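Local coordinates for methylenetetrahydrofolate--tRNA-(uracil-5-)-methyltransferase trmFO (Thermus thermophilus, PDB 3G5S), which probably catalyses the folate- and FAD-dependent methylation of uridine 54 in tRNA to 5-methyluridine, using methylenetetrahydrofolate and NADH or NADPH, at residues A[263-266]-A[272-275]; A[166-171]-A[297-302]; A[36-41]-A[134-139]; A[31-36]-A[41-46]. All coordinates share one frame; numbering follows the deposited sequence.

Contact 1 of 4, residues A[263-266]-A[272-275]; sequences RQED and WSLV. With GSH (glutathione), chain C; EDO (1,2-ethanediol), chain G.
At the turn end of the β-hairpin formed by strands 258-264 and 271-274, R263 pairs with S273 and Q264 with W272 in the antiparallel sheet. R263 and S273 are a hydrogen-bonded pair: R263 N donates to S273 O and S273 N to R263 O, both at 2.9 Å. Q264 and W272 form the following non-hydrogen-bonded pair. There the indole lies flat against the opposite strand, with Q264 CB 3.8 Å from the centroid of its six-membered ring, a CH-π contact over the face; the indole NE1 is bonded to G269 O in the turn. The other face of the hairpin carries a polar cluster. S273 OG donates to E265 OE2 at 2.6 Å, on the lone pair away from the other oxygen. The same OE2 takes R263 NE at 2.6 Å from above the carboxylate plane, while R263 NH2 reaches E265 OE1, so the guanidinium holds the carboxylate side-on. A bend at chi2 (-59°) brings the E265 carboxylate within reach of both S273 OG and R263. Without this carboxylate, as with an alanine here, the R263 guanidinium would probably lose its charge partner and S273 OG its acceptor. Beyond the cluster, L274 and V275 border the glutathione pocket, and V275 CG2 packs crosswise on R263 CB at 3.8 Å.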
# COMPACT_ATOMS: atom_id res chain seq x y z
N ARG A 263 15.51 -1.73 -9.52
CA ARG A 263 15.77 -2.84 -8.60
C ARG A 263 14.52 -3.67 -8.39
O ARG A 263 13.40 -3.16 -8.44
CB ARG A 263 16.31 -2.34 -7.27
CG ARG A 263 15.28 -1.77 -6.34
CD ARG A 263 15.84 -1.58 -4.94
NE ARG A 263 14.75 -1.60 -3.98
CZ ARG A 263 14.87 -1.51 -2.66
NH1 ARG A 263 16.06 -1.39 -2.09
NH2 ARG A 263 13.78 -1.56 -1.93
N GLN A 264 14.72 -4.95 -8.13
CA GLN A 264 13.62 -5.87 -7.90
C GLN A 264 12.99 -5.64 -6.53
O GLN A 264 13.69 -5.58 -5.52
CB GLN A 264 14.13 -7.30 -8.03
CG GLN A 264 13.05 -8.34 -7.86
CD GLN A 264 13.55 -9.75 -8.08
OE1 GLN A 264 12.96 -10.71 -7.57
NE2 GLN A 264 14.64 -9.90 -8.82
N GLU A 265 11.66 -5.51 -6.49
CA GLU A 265 10.96 -5.28 -5.23
C GLU A 265 10.24 -6.52 -4.71
O GLU A 265 10.23 -6.77 -3.51
CB GLU A 265 9.95 -4.15 -5.37
CG GLU A 265 10.56 -2.79 -5.66
CD GLU A 265 11.53 -2.32 -4.58
OE1 GLU A 265 11.54 -2.85 -3.45
OE2 GLU A 265 12.29 -1.38 -4.88
N ASP A 266 9.63 -7.28 -5.61
CA ASP A 266 8.86 -8.46 -5.21
C ASP A 266 9.68 -9.73 -5.34
O ASP A 266 10.63 -9.81 -6.10
CB ASP A 266 7.56 -8.57 -6.02
CG ASP A 266 7.80 -8.75 -7.50
OD1 ASP A 266 8.81 -8.23 -8.01
OD2 ASP A 266 6.96 -9.41 -8.16
N TRP A 272 9.65 -3.81 -10.48
CA TRP A 272 10.96 -3.18 -10.37
C TRP A 272 10.81 -1.68 -10.19
O TRP A 272 10.11 -1.01 -10.96
CB TRP A 272 11.79 -3.50 -11.62
CG TRP A 272 12.22 -4.94 -11.68
CD1 TRP A 272 11.40 -6.04 -11.73
CD2 TRP A 272 13.56 -5.44 -11.65
NE1 TRP A 272 12.16 -7.19 -11.74
CE2 TRP A 272 13.48 -6.85 -11.69
CE3 TRP A 272 14.82 -4.84 -11.59
CZ2 TRP A 272 14.62 -7.66 -11.68
CZ3 TRP A 272 15.94 -5.64 -11.58
CH2 TRP A 272 15.83 -7.04 -11.63
N SER A 273 11.47 -1.14 -9.17
CA SER A 273 11.39 0.29 -8.90
C SER A 273 12.55 1.04 -9.53
O SER A 273 13.63 0.50 -9.71
CB SER A 273 11.35 0.57 -7.40
OG SER A 273 12.60 0.30 -6.80
N LEU A 274 12.30 2.31 -9.84
CA LEU A 274 13.36 3.21 -10.28
C LEU A 274 14.12 3.72 -9.06
O LEU A 274 13.56 4.41 -8.21
CB LEU A 274 12.79 4.40 -11.04
CG LEU A 274 12.41 4.16 -12.51
CD1 LEU A 274 11.28 3.15 -12.64
CD2 LEU A 274 12.04 5.47 -13.16
N VAL A 275 15.40 3.37 -8.98
CA VAL A 275 16.19 3.64 -7.78
C VAL A 275 16.50 5.12 -7.64
O VAL A 275 17.04 5.74 -8.55
CB VAL A 275 17.50 2.83 -7.80
CG1 VAL A 275 18.36 3.17 -6.59
CG2 VAL A 275 17.20 1.33 -7.85
N1 GSH C . 10.55 5.75 3.70
CA1 GSH C . 11.52 4.86 4.31
C1 GSH C . 12.37 5.54 5.37
O11 GSH C . 12.05 6.85 5.74
O12 GSH C . 13.08 4.89 6.06
CB1 GSH C . 12.36 4.09 3.29
CG1 GSH C . 13.59 4.78 2.71
CD1 GSH C . 13.37 5.95 1.75
OE1 GSH C . 12.30 6.46 1.60
N2 GSH C . 14.50 6.39 0.99
CA2 GSH C . 14.37 7.40 -0.01
C2 GSH C . 14.45 6.83 -1.42
O2 GSH C . 15.50 6.65 -1.93
CB2 GSH C . 15.43 8.45 0.26
SG2 GSH C . 15.34 9.97 -0.71
N3 GSH C . 13.27 6.97 -2.25
CA3 GSH C . 13.34 6.61 -3.65
C3 GSH C . 13.36 5.11 -3.91
O31 GSH C . 13.97 4.63 -4.82
O32 GSH C . 12.87 4.32 -2.89
C1 EDO G . 12.79 -9.11 -3.20
O1 EDO G . 11.60 -9.44 -2.47
C2 EDO G . 13.90 -8.66 -2.26
O2 EDO G . 13.87 -9.45 -1.07

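Contact 2 of 4, residues A[166-171]-A[297-302]; sequences YESIDL and ENAEIV. With EDO (1,2-ethanediol), chain H.
S168, at the end of a short 3-10 segment after strand 163-165, docks on the chain leading into strand 301-303, at the margin of the antiparallel sheet. The tight part is small and centred on one hydroxyl: E300 N donates to S168 OG at 2.8 Å, nearly straight at 170°. OG, set between its own backbone N and carbonyl carbon (chi1 75°), also bonds L165 O, and through these two bonds the hydroxyl links the strand end to the incoming segment. A299 CA packs 3.3 Å from S168 OG, and the A299 side chain rests on V164 of strand 163-165. Away from this hydroxyl the two segments separate, and water fills in between them. One molecule donates to S168 O and accepts from N298 N at 2.9 Å, joining the two backbones. Another donates to both D170 OD2 and E297 OE1, two carboxylate oxygens 4.9 Å apart, and would be expected to ease the repulsion between them. Farther along the chain, the extended E300 side chain carries its carboxylate to an ethanediol, probably from the crystallisation liquor. The diol spans both carboxylate oxygens, its O1 donating to E300 OE1 at 2.9 Å and its O2 to E300 OE2 at 2.6 Å.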
# COMPACT_ATOMS: atom_id res chain seq x y z
N TYR A 166 7.97 -5.77 -14.87
CA TYR A 166 9.18 -6.23 -15.53
C TYR A 166 8.98 -6.57 -17.01
O TYR A 166 9.80 -6.20 -17.85
CB TYR A 166 9.74 -7.45 -14.80
CG TYR A 166 11.04 -7.97 -15.38
CD1 TYR A 166 12.25 -7.37 -15.05
CD2 TYR A 166 11.05 -9.04 -16.26
CE1 TYR A 166 13.45 -7.84 -15.58
CE2 TYR A 166 12.24 -9.51 -16.79
CZ TYR A 166 13.43 -8.91 -16.45
OH TYR A 166 14.62 -9.37 -16.97
N GLU A 167 7.88 -7.26 -17.32
CA GLU A 167 7.63 -7.69 -18.68
C GLU A 167 7.44 -6.53 -19.65
O GLU A 167 7.51 -6.71 -20.86
CB GLU A 167 6.43 -8.63 -18.73
CG GLU A 167 5.09 -7.93 -18.67
CD GLU A 167 3.92 -8.86 -18.97
OE1 GLU A 167 4.03 -10.07 -18.66
OE2 GLU A 167 2.90 -8.39 -19.52
N SER A 168 7.21 -5.33 -19.12
CA SER A 168 6.99 -4.16 -19.96
C SER A 168 8.29 -3.42 -20.29
O SER A 168 8.27 -2.45 -21.04
CB SER A 168 5.98 -3.20 -19.32
OG SER A 168 6.55 -2.48 -18.23
N ILE A 169 9.40 -3.89 -19.73
CA ILE A 169 10.71 -3.30 -20.02
C ILE A 169 11.30 -3.88 -21.30
O ILE A 169 11.25 -5.09 -21.53
CB ILE A 169 11.69 -3.57 -18.86
CG1 ILE A 169 11.13 -3.02 -17.54
CG2 ILE A 169 13.05 -2.96 -19.17
CD1 ILE A 169 11.92 -3.46 -16.31
N ASP A 170 11.85 -3.01 -22.14
CA ASP A 170 12.57 -3.43 -23.33
C ASP A 170 14.01 -3.71 -22.93
O ASP A 170 14.83 -2.79 -22.82
CB ASP A 170 12.49 -2.35 -24.41
CG ASP A 170 13.34 -2.65 -25.63
OD1 ASP A 170 13.93 -3.75 -25.71
OD2 ASP A 170 13.42 -1.77 -26.51
N LEU A 171 14.32 -4.98 -22.70
CA LEU A 171 15.62 -5.37 -22.17
C LEU A 171 16.77 -5.12 -23.13
O LEU A 171 17.93 -5.14 -22.73
CB LEU A 171 15.59 -6.83 -21.71
CG LEU A 171 14.60 -7.14 -20.59
CD1 LEU A 171 14.49 -8.64 -20.37
CD2 LEU A 171 14.99 -6.44 -19.29
N GLU A 297 10.11 2.92 -22.66
CA GLU A 297 9.22 3.65 -23.56
C GLU A 297 7.78 3.14 -23.52
O GLU A 297 6.84 3.91 -23.76
CB GLU A 297 9.76 3.60 -25.00
CG GLU A 297 11.02 4.43 -25.20
CD GLU A 297 12.31 3.65 -25.00
OE1 GLU A 297 12.27 2.51 -24.47
OE2 GLU A 297 13.37 4.17 -25.38
N ASN A 298 7.60 1.86 -23.24
CA ASN A 298 6.27 1.28 -23.12
C ASN A 298 6.04 0.64 -21.76
O ASN A 298 5.25 -0.29 -21.61
CB ASN A 298 6.05 0.27 -24.24
CG ASN A 298 6.05 0.92 -25.60
OD1 ASN A 298 5.10 1.61 -25.97
ND2 ASN A 298 7.13 0.74 -26.35
N ALA A 299 6.75 1.15 -20.76
CA ALA A 299 6.64 0.61 -19.42
C ALA A 299 5.23 0.76 -18.86
O ALA A 299 4.57 1.78 -19.08
CB ALA A 299 7.64 1.28 -18.50
N GLU A 300 4.78 -0.27 -18.13
CA GLU A 300 3.52 -0.24 -17.41
C GLU A 300 3.84 0.08 -15.95
O GLU A 300 4.49 -0.70 -15.26
CB GLU A 300 2.80 -1.59 -17.50
CG GLU A 300 1.50 -1.63 -16.71
CD GLU A 300 0.77 -2.98 -16.79
OE1 GLU A 300 0.94 -3.70 -17.80
OE2 GLU A 300 0.02 -3.31 -15.85
N ILE A 301 3.41 1.25 -15.50
CA ILE A 301 3.66 1.66 -14.13
C ILE A 301 2.57 1.09 -13.25
O ILE A 301 1.39 1.39 -13.45
CB ILE A 301 3.69 3.19 -14.00
CG1 ILE A 301 4.86 3.77 -14.81
CG2 ILE A 301 3.78 3.61 -12.54
CD1 ILE A 301 4.53 5.05 -15.52
N VAL A 302 2.96 0.25 -12.29
CA VAL A 302 1.99 -0.38 -11.41
C VAL A 302 1.86 0.32 -10.06
O VAL A 302 0.86 0.12 -9.37
CB VAL A 302 2.28 -1.89 -11.22
CG1 VAL A 302 2.12 -2.63 -12.53
CG2 VAL A 302 3.67 -2.11 -10.64
C1 EDO H . -1.47 -6.77 -17.62
O1 EDO H . -0.14 -6.35 -17.94
C2 EDO H . -1.74 -6.53 -16.14
O2 EDO H . -1.81 -5.12 -15.90
O HOH W 1 9.35 -0.37 -22.48
O HOH W 2 11.72 0.39 -26.22

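Contact 3 of 4, residues A[36-41]-A[134-139]; sequences RMTPAH and GPLTSE. With FAD (flavin-adenine dinucleotide), chain B.
Apolar packing joins the two loops at L136 CD1, where T38, P39 and A40 converge beside the FAD pocket of this Rossmann-type domain. That methyl lies 3.7 Å from both P39 CD and A40 CB. The T38 hydroxyl comes up to it in van der Waals contact, OG1 3.6 Å from L136 CD1, the two side chains crossing at about a right angle. No hydrogen bond runs between the segments. Polar bonds instead shape each loop from within. T38 OG1 accepts from A40 N and H41 N, both at 3.1 Å, as an ST turn and ST motif, and shares a 2.7 Å hydrogen bond with H41 ND1 at the edge of the imidazole. Replacing T38 with a valine would probably leave both amides and H41 ND1 without this partner. In the other loop, G134 O accepts from T137 N and T137 OG1, closing a type I turn. Cofactor contacts form the third group. S138 N donates to the adenine N7A at 3.2 Å, T38 CG2 touches the adenosine ribose, P135 CG approaches FAD O3', and G134 CA comes close to FAD O3P. The loop of 134-139 leaves strand 129-131 and enters helix 139-149 with S138 as its N-cap; P135, L136 and T137 rest on strand 309-313, while residues 36-41 belong to the long connection between strands 27-30 and 54-57.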
# COMPACT_ATOMS: atom_id res chain seq x y z
N ARG A 36 -8.48 14.25 20.78
CA ARG A 36 -7.17 14.39 20.17
C ARG A 36 -7.32 14.10 18.69
O ARG A 36 -7.61 12.97 18.30
CB ARG A 36 -6.14 13.46 20.82
CG ARG A 36 -4.70 13.83 20.53
CD ARG A 36 -3.69 13.01 21.34
NE ARG A 36 -3.81 13.21 22.78
CZ ARG A 36 -3.26 14.22 23.45
NH1 ARG A 36 -2.55 15.13 22.81
NH2 ARG A 36 -3.42 14.31 24.77
N MSE A 37 -7.16 15.12 17.85
CA MSE A 37 -7.28 14.96 16.41
C MSE A 37 -5.91 14.76 15.78
O MSE A 37 -4.90 15.22 16.31
CB MSE A 37 -7.94 16.19 15.79
CG MSE A 37 -9.40 16.39 16.13
SE MSE A 37 -10.63 15.14 15.26
CE MSE A 37 -12.29 16.00 15.82
N THR A 38 -5.89 14.07 14.65
CA THR A 38 -4.72 14.06 13.80
C THR A 38 -4.78 15.34 12.98
O THR A 38 -5.81 16.00 12.94
CB THR A 38 -4.76 12.88 12.81
OG1 THR A 38 -5.69 13.20 11.76
CG2 THR A 38 -5.19 11.59 13.51
N PRO A 39 -3.68 15.69 12.31
CA PRO A 39 -3.71 16.87 11.44
C PRO A 39 -4.69 16.78 10.26
O PRO A 39 -4.98 17.81 9.65
CB PRO A 39 -2.27 16.97 10.94
CG PRO A 39 -1.45 16.31 12.00
CD PRO A 39 -2.31 15.19 12.52
N ALA A 40 -5.19 15.59 9.93
CA ALA A 40 -6.04 15.41 8.75
C ALA A 40 -7.53 15.20 9.06
O ALA A 40 -8.38 15.38 8.19
CB ALA A 40 -5.52 14.27 7.89
N HIS A 41 -7.84 14.82 10.30
CA HIS A 41 -9.21 14.49 10.68
C HIS A 41 -9.96 15.69 11.24
O HIS A 41 -9.35 16.61 11.77
CB HIS A 41 -9.21 13.40 11.75
CG HIS A 41 -8.94 12.03 11.22
ND1 HIS A 41 -7.67 11.56 10.97
CD2 HIS A 41 -9.78 11.02 10.91
CE1 HIS A 41 -7.74 10.32 10.52
NE2 HIS A 41 -9.01 9.97 10.48
N GLY A 134 -2.83 4.21 11.54
CA GLY A 134 -2.83 5.00 10.33
C GLY A 134 -1.59 5.83 10.05
O GLY A 134 -0.60 5.77 10.78
N PRO A 135 -1.65 6.63 8.99
CA PRO A 135 -0.50 7.44 8.58
C PRO A 135 -0.12 8.48 9.63
O PRO A 135 1.03 8.91 9.65
CB PRO A 135 -0.99 8.13 7.31
CG PRO A 135 -2.47 8.11 7.40
CD PRO A 135 -2.84 6.86 8.14
N LEU A 136 -1.06 8.87 10.48
CA LEU A 136 -0.82 9.87 11.51
C LEU A 136 -0.93 9.23 12.90
O LEU A 136 -1.44 9.83 13.85
CB LEU A 136 -1.76 11.06 11.33
CG LEU A 136 -1.62 11.73 9.95
CD1 LEU A 136 -2.72 12.76 9.70
CD2 LEU A 136 -0.24 12.35 9.79
N THR A 137 -0.45 8.00 12.99
CA THR A 137 -0.26 7.30 14.26
C THR A 137 0.32 8.27 15.29
O THR A 137 1.27 9.00 15.00
CB THR A 137 0.71 6.12 14.07
OG1 THR A 137 0.07 5.07 13.33
CG2 THR A 137 1.15 5.56 15.40
N SER A 138 -0.24 8.29 16.50
CA SER A 138 0.23 9.24 17.50
C SER A 138 1.70 9.02 17.81
O SER A 138 2.22 7.90 17.75
CB SER A 138 -0.61 9.17 18.77
OG SER A 138 -0.18 8.10 19.59
N GLU A 139 2.37 10.11 18.16
CA GLU A 139 3.79 10.07 18.45
C GLU A 139 4.13 9.05 19.54
O GLU A 139 5.10 8.30 19.42
CB GLU A 139 4.27 11.46 18.86
CG GLU A 139 5.73 11.53 19.26
CD GLU A 139 6.16 12.94 19.63
OE1 GLU A 139 5.75 13.88 18.91
OE2 GLU A 139 6.88 13.11 20.63
PA FAD B . -6.86 6.06 9.55
O1A FAD B . -6.11 7.36 9.61
O2A FAD B . -8.10 5.98 8.72
O5B FAD B . -7.25 5.57 11.02
C5B FAD B . -6.32 5.60 12.09
C4B FAD B . -7.09 5.95 13.35
O4B FAD B . -6.24 5.79 14.47
C3B FAD B . -7.54 7.41 13.35
O3B FAD B . -8.93 7.50 13.63
C2B FAD B . -6.70 8.06 14.46
O2B FAD B . -7.34 9.11 15.15
C1B FAD B . -6.44 6.88 15.37
N9A FAD B . -5.23 6.92 16.21
C8A FAD B . -3.95 7.22 15.83
N7A FAD B . -3.13 7.03 16.88
C5A FAD B . -3.88 6.59 17.93
C6A FAD B . -3.58 6.24 19.24
N6A FAD B . -2.32 6.11 19.67
N1A FAD B . -4.60 5.82 20.05
C2A FAD B . -5.90 5.77 19.61
N3A FAD B . -6.21 6.11 18.31
C4A FAD B . -5.20 6.52 17.51
N1 FAD B . -6.23 7.20 0.71
C2 FAD B . -6.93 7.03 -0.45
O2 FAD B . -7.23 5.90 -0.84
N3 FAD B . -7.32 8.14 -1.18
C4 FAD B . -7.02 9.43 -0.78
O4 FAD B . -7.38 10.40 -1.46
C4X FAD B . -6.30 9.59 0.41
N5 FAD B . -5.96 10.85 0.86
C5X FAD B . -5.26 10.98 2.04
C6 FAD B . -4.93 12.26 2.49
C7 FAD B . -4.22 12.43 3.66
C7M FAD B . -3.87 13.81 4.15
C8 FAD B . -3.84 11.31 4.40
C8M FAD B . -3.07 11.48 5.68
C9 FAD B . -4.16 10.03 3.95
C9A FAD B . -4.87 9.86 2.77
N10 FAD B . -5.19 8.59 2.31
C10 FAD B . -5.91 8.47 1.14
C1' FAD B . -4.28 7.43 2.67
C2' FAD B . -4.98 6.29 3.43
O2' FAD B . -5.63 5.38 2.57
C3' FAD B . -5.94 6.82 4.50
O3' FAD B . -5.16 7.51 5.45
C4' FAD B . -6.73 5.71 5.20
O4' FAD B . -7.73 6.33 5.99
C5' FAD B . -5.84 4.81 6.04
O5' FAD B . -6.64 3.99 6.87
P FAD B . -6.09 3.56 8.31
O1P FAD B . -4.76 2.89 8.19
O2P FAD B . -7.19 2.81 8.98
O3P FAD B . -5.80 4.96 9.06

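Contact 4 of 4, residues A[31-36]-A[41-46]; sequences EMRPKR and HGTDRF. With FAD (flavin-adenine dinucleotide), chain B.
The R33 guanidinium lies beside the adenosine ribose of FAD, in the loop after strand 27-30 of the Rossmann-type sheet; H41 CD2 sits close over one face and E31 CG more loosely over the other, both offset toward the rim. The imidazole is nearly parallel to it, the planes 14° apart and R33 NE 3.3 Å from H41 CD2. Around the guanidinium edge lie T43 O, R45 O and the ribose hydroxyl O3B. R33 NH1 donates to T43 O from well above that carbonyl plane. NH1 and NH2 together clasp R45 O end-on, NH1 at 2.8 Å, from the same face of its carbonyl plane. On the cofactor side R33 NE and NH2 both donate to FAD O3B, each at 2.9 Å. A bend at chi3 (-72°) turns the arginine across, and its hydrogen bonds tie the 41-46 segment to the ribose. E31, just past the strand, completes the grip as an acidic residue does in many Rossmann-type dinucleotide sites: FAD O2B donates to E31 OE1 and FAD O3B to E31 OE2, both at 2.7 Å. E31 OE1 also accepts from R33 N, and its charge would help balance that of the guanidinium. Farther out, P34, preceded by a cis peptide bond, lies alongside D44, its CG 3.7 Å from D44 CB.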
# COMPACT_ATOMS: atom_id res chain seq x y z
N GLU A 31 -10.16 4.89 20.21
CA GLU A 31 -10.06 5.98 19.27
C GLU A 31 -9.83 7.27 20.03
O GLU A 31 -10.60 7.62 20.92
CB GLU A 31 -11.34 6.08 18.42
CG GLU A 31 -11.35 7.27 17.47
CD GLU A 31 -10.10 7.35 16.62
OE1 GLU A 31 -9.39 8.37 16.71
OE2 GLU A 31 -9.82 6.38 15.87
N MSE A 32 -8.77 7.98 19.68
CA MSE A 32 -8.44 9.21 20.40
C MSE A 32 -9.28 10.41 19.96
O MSE A 32 -9.43 11.37 20.72
CB MSE A 32 -6.96 9.51 20.28
CG MSE A 32 -6.50 9.89 18.90
SE MSE A 32 -4.58 10.10 18.85
CE MSE A 32 -4.42 10.78 17.03
N ARG A 33 -9.81 10.37 18.75
CA ARG A 33 -10.69 11.43 18.29
C ARG A 33 -12.01 11.36 19.05
O ARG A 33 -12.44 10.27 19.42
CB ARG A 33 -10.94 11.31 16.79
CG ARG A 33 -9.71 11.51 15.94
CD ARG A 33 -10.02 11.40 14.46
NE ARG A 33 -10.31 10.04 14.01
CZ ARG A 33 -11.51 9.60 13.64
NH1 ARG A 33 -12.57 10.39 13.70
NH2 ARG A 33 -11.66 8.35 13.22
N PRO A 34 -12.67 12.51 19.25
CA PRO A 34 -12.32 13.84 18.75
C PRO A 34 -11.44 14.67 19.69
O PRO A 34 -10.97 15.73 19.26
CB PRO A 34 -13.68 14.52 18.63
CG PRO A 34 -14.49 13.91 19.72
CD PRO A 34 -14.00 12.50 19.90
N LYS A 35 -11.22 14.24 20.93
CA LYS A 35 -10.49 15.09 21.87
C LYS A 35 -9.01 15.23 21.50
O LYS A 35 -8.37 16.21 21.87
CB LYS A 35 -10.67 14.63 23.32
CG LYS A 35 -12.08 14.78 23.87
CD LYS A 35 -12.61 16.21 23.75
CE LYS A 35 -11.80 17.20 24.57
NZ LYS A 35 -12.45 18.54 24.60
N ARG A 36 -8.48 14.25 20.78
CA ARG A 36 -7.17 14.39 20.17
C ARG A 36 -7.32 14.10 18.69
O ARG A 36 -7.61 12.97 18.30
CB ARG A 36 -6.14 13.46 20.82
CG ARG A 36 -4.70 13.83 20.53
CD ARG A 36 -3.69 13.01 21.34
NE ARG A 36 -3.81 13.21 22.78
CZ ARG A 36 -3.26 14.22 23.45
NH1 ARG A 36 -2.55 15.13 22.81
NH2 ARG A 36 -3.42 14.31 24.77
N HIS A 41 -7.84 14.82 10.30
CA HIS A 41 -9.21 14.49 10.68
C HIS A 41 -9.96 15.69 11.24
O HIS A 41 -9.35 16.61 11.77
CB HIS A 41 -9.21 13.40 11.75
CG HIS A 41 -8.94 12.03 11.22
ND1 HIS A 41 -7.67 11.56 10.97
CD2 HIS A 41 -9.78 11.02 10.91
CE1 HIS A 41 -7.74 10.32 10.52
NE2 HIS A 41 -9.01 9.97 10.48
N GLY A 42 -11.29 15.65 11.14
CA GLY A 42 -12.11 16.71 11.68
C GLY A 42 -13.36 16.26 12.43
O GLY A 42 -14.13 17.09 12.91
N THR A 43 -13.57 14.95 12.53
CA THR A 43 -14.79 14.44 13.16
C THR A 43 -14.52 13.39 14.25
O THR A 43 -13.37 13.00 14.49
CB THR A 43 -15.75 13.81 12.13
OG1 THR A 43 -15.33 12.47 11.83
CG2 THR A 43 -15.78 14.63 10.85
N ASP A 44 -15.59 12.95 14.89
CA ASP A 44 -15.53 11.88 15.89
C ASP A 44 -15.92 10.52 15.30
O ASP A 44 -16.02 9.54 16.03
CB ASP A 44 -16.44 12.22 17.08
CG ASP A 44 -17.91 12.30 16.71
OD1 ASP A 44 -18.26 12.03 15.54
OD2 ASP A 44 -18.72 12.64 17.59
N ARG A 45 -16.12 10.48 13.98
CA ARG A 45 -16.68 9.30 13.33
C ARG A 45 -15.64 8.22 13.07
O ARG A 45 -14.49 8.51 12.77
CB ARG A 45 -17.30 9.70 11.99
CG ARG A 45 -18.49 10.62 12.10
CD ARG A 45 -19.76 9.84 12.36
NE ARG A 45 -20.95 10.70 12.27
CZ ARG A 45 -21.55 11.04 11.13
NH1 ARG A 45 -22.62 11.82 11.16
NH2 ARG A 45 -21.08 10.59 9.97
N PHE A 46 -16.07 6.97 13.17
CA PHE A 46 -15.23 5.86 12.75
C PHE A 46 -15.14 5.85 11.22
O PHE A 46 -16.12 6.14 10.53
CB PHE A 46 -15.79 4.52 13.23
CG PHE A 46 -16.02 4.46 14.72
CD1 PHE A 46 -15.33 5.28 15.60
CD2 PHE A 46 -16.92 3.54 15.24
CE1 PHE A 46 -15.54 5.20 16.97
CE2 PHE A 46 -17.14 3.46 16.61
CZ PHE A 46 -16.45 4.29 17.46
PA FAD B . -6.86 6.06 9.55
O1A FAD B . -6.11 7.36 9.61
O2A FAD B . -8.10 5.98 8.72
O5B FAD B . -7.25 5.57 11.02
C5B FAD B . -6.32 5.60 12.09
C4B FAD B . -7.09 5.95 13.35
O4B FAD B . -6.24 5.79 14.47
C3B FAD B . -7.54 7.41 13.35
O3B FAD B . -8.93 7.50 13.63
C2B FAD B . -6.70 8.06 14.46
O2B FAD B . -7.34 9.11 15.15
C1B FAD B . -6.44 6.88 15.37
N9A FAD B . -5.23 6.92 16.21
C8A FAD B . -3.95 7.22 15.83
N7A FAD B . -3.13 7.03 16.88
C5A FAD B . -3.88 6.59 17.93
C6A FAD B . -3.58 6.24 19.24
N6A FAD B . -2.32 6.11 19.67
N1A FAD B . -4.60 5.82 20.05
C2A FAD B . -5.90 5.77 19.61
N3A FAD B . -6.21 6.11 18.31
C4A FAD B . -5.20 6.52 17.51
N1 FAD B . -6.23 7.20 0.71
C2 FAD B . -6.93 7.03 -0.45
O2 FAD B . -7.23 5.90 -0.84
N3 FAD B . -7.32 8.14 -1.18
C4 FAD B . -7.02 9.43 -0.78
O4 FAD B . -7.38 10.40 -1.46
C4X FAD B . -6.30 9.59 0.41
N5 FAD B . -5.96 10.85 0.86
C5X FAD B . -5.26 10.98 2.04
C6 FAD B . -4.93 12.26 2.49
C7 FAD B . -4.22 12.43 3.66
C7M FAD B . -3.87 13.81 4.15
C8 FAD B . -3.84 11.31 4.40
C8M FAD B . -3.07 11.48 5.68
C9 FAD B . -4.16 10.03 3.95
C9A FAD B . -4.87 9.86 2.77
N10 FAD B . -5.19 8.59 2.31
C10 FAD B . -5.91 8.47 1.14
C1' FAD B . -4.28 7.43 2.67
C2' FAD B . -4.98 6.29 3.43
O2' FAD B . -5.63 5.38 2.57
C3' FAD B . -5.94 6.82 4.50
O3' FAD B . -5.16 7.51 5.45
C4' FAD B . -6.73 5.71 5.20
O4' FAD B . -7.73 6.33 5.99
C5' FAD B . -5.84 4.81 6.04
O5' FAD B . -6.64 3.99 6.87
P FAD B . -6.09 3.56 8.31
O1P FAD B . -4.76 2.89 8.19
O2P FAD B . -7.19 2.81 8.98
O3P FAD B . -5.80 4.96 9.06

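How the contacts relate
From the N terminus, contact 4 comes first, folding the connection after strand 27-30 back on itself between 31-36 and 41-46. Contact 3 starts inside that loop and closes far later, bringing 134-139, after strand 129-131, against 36-41. The two therefore cross along the chain and share R36 and H41; their centres lie 9 Å apart, and both touch FAD beside the parallel sheet. On the opposite side of the chain's centre, contact 2 closes a loop from 166-171 to 297-302. The hairpin of contact 1 falls within that span. Both reach the same antiparallel sheet and meet where W272 packs on Y166; the nearest atoms of contacts 2 and 3 are about 19 Å apart.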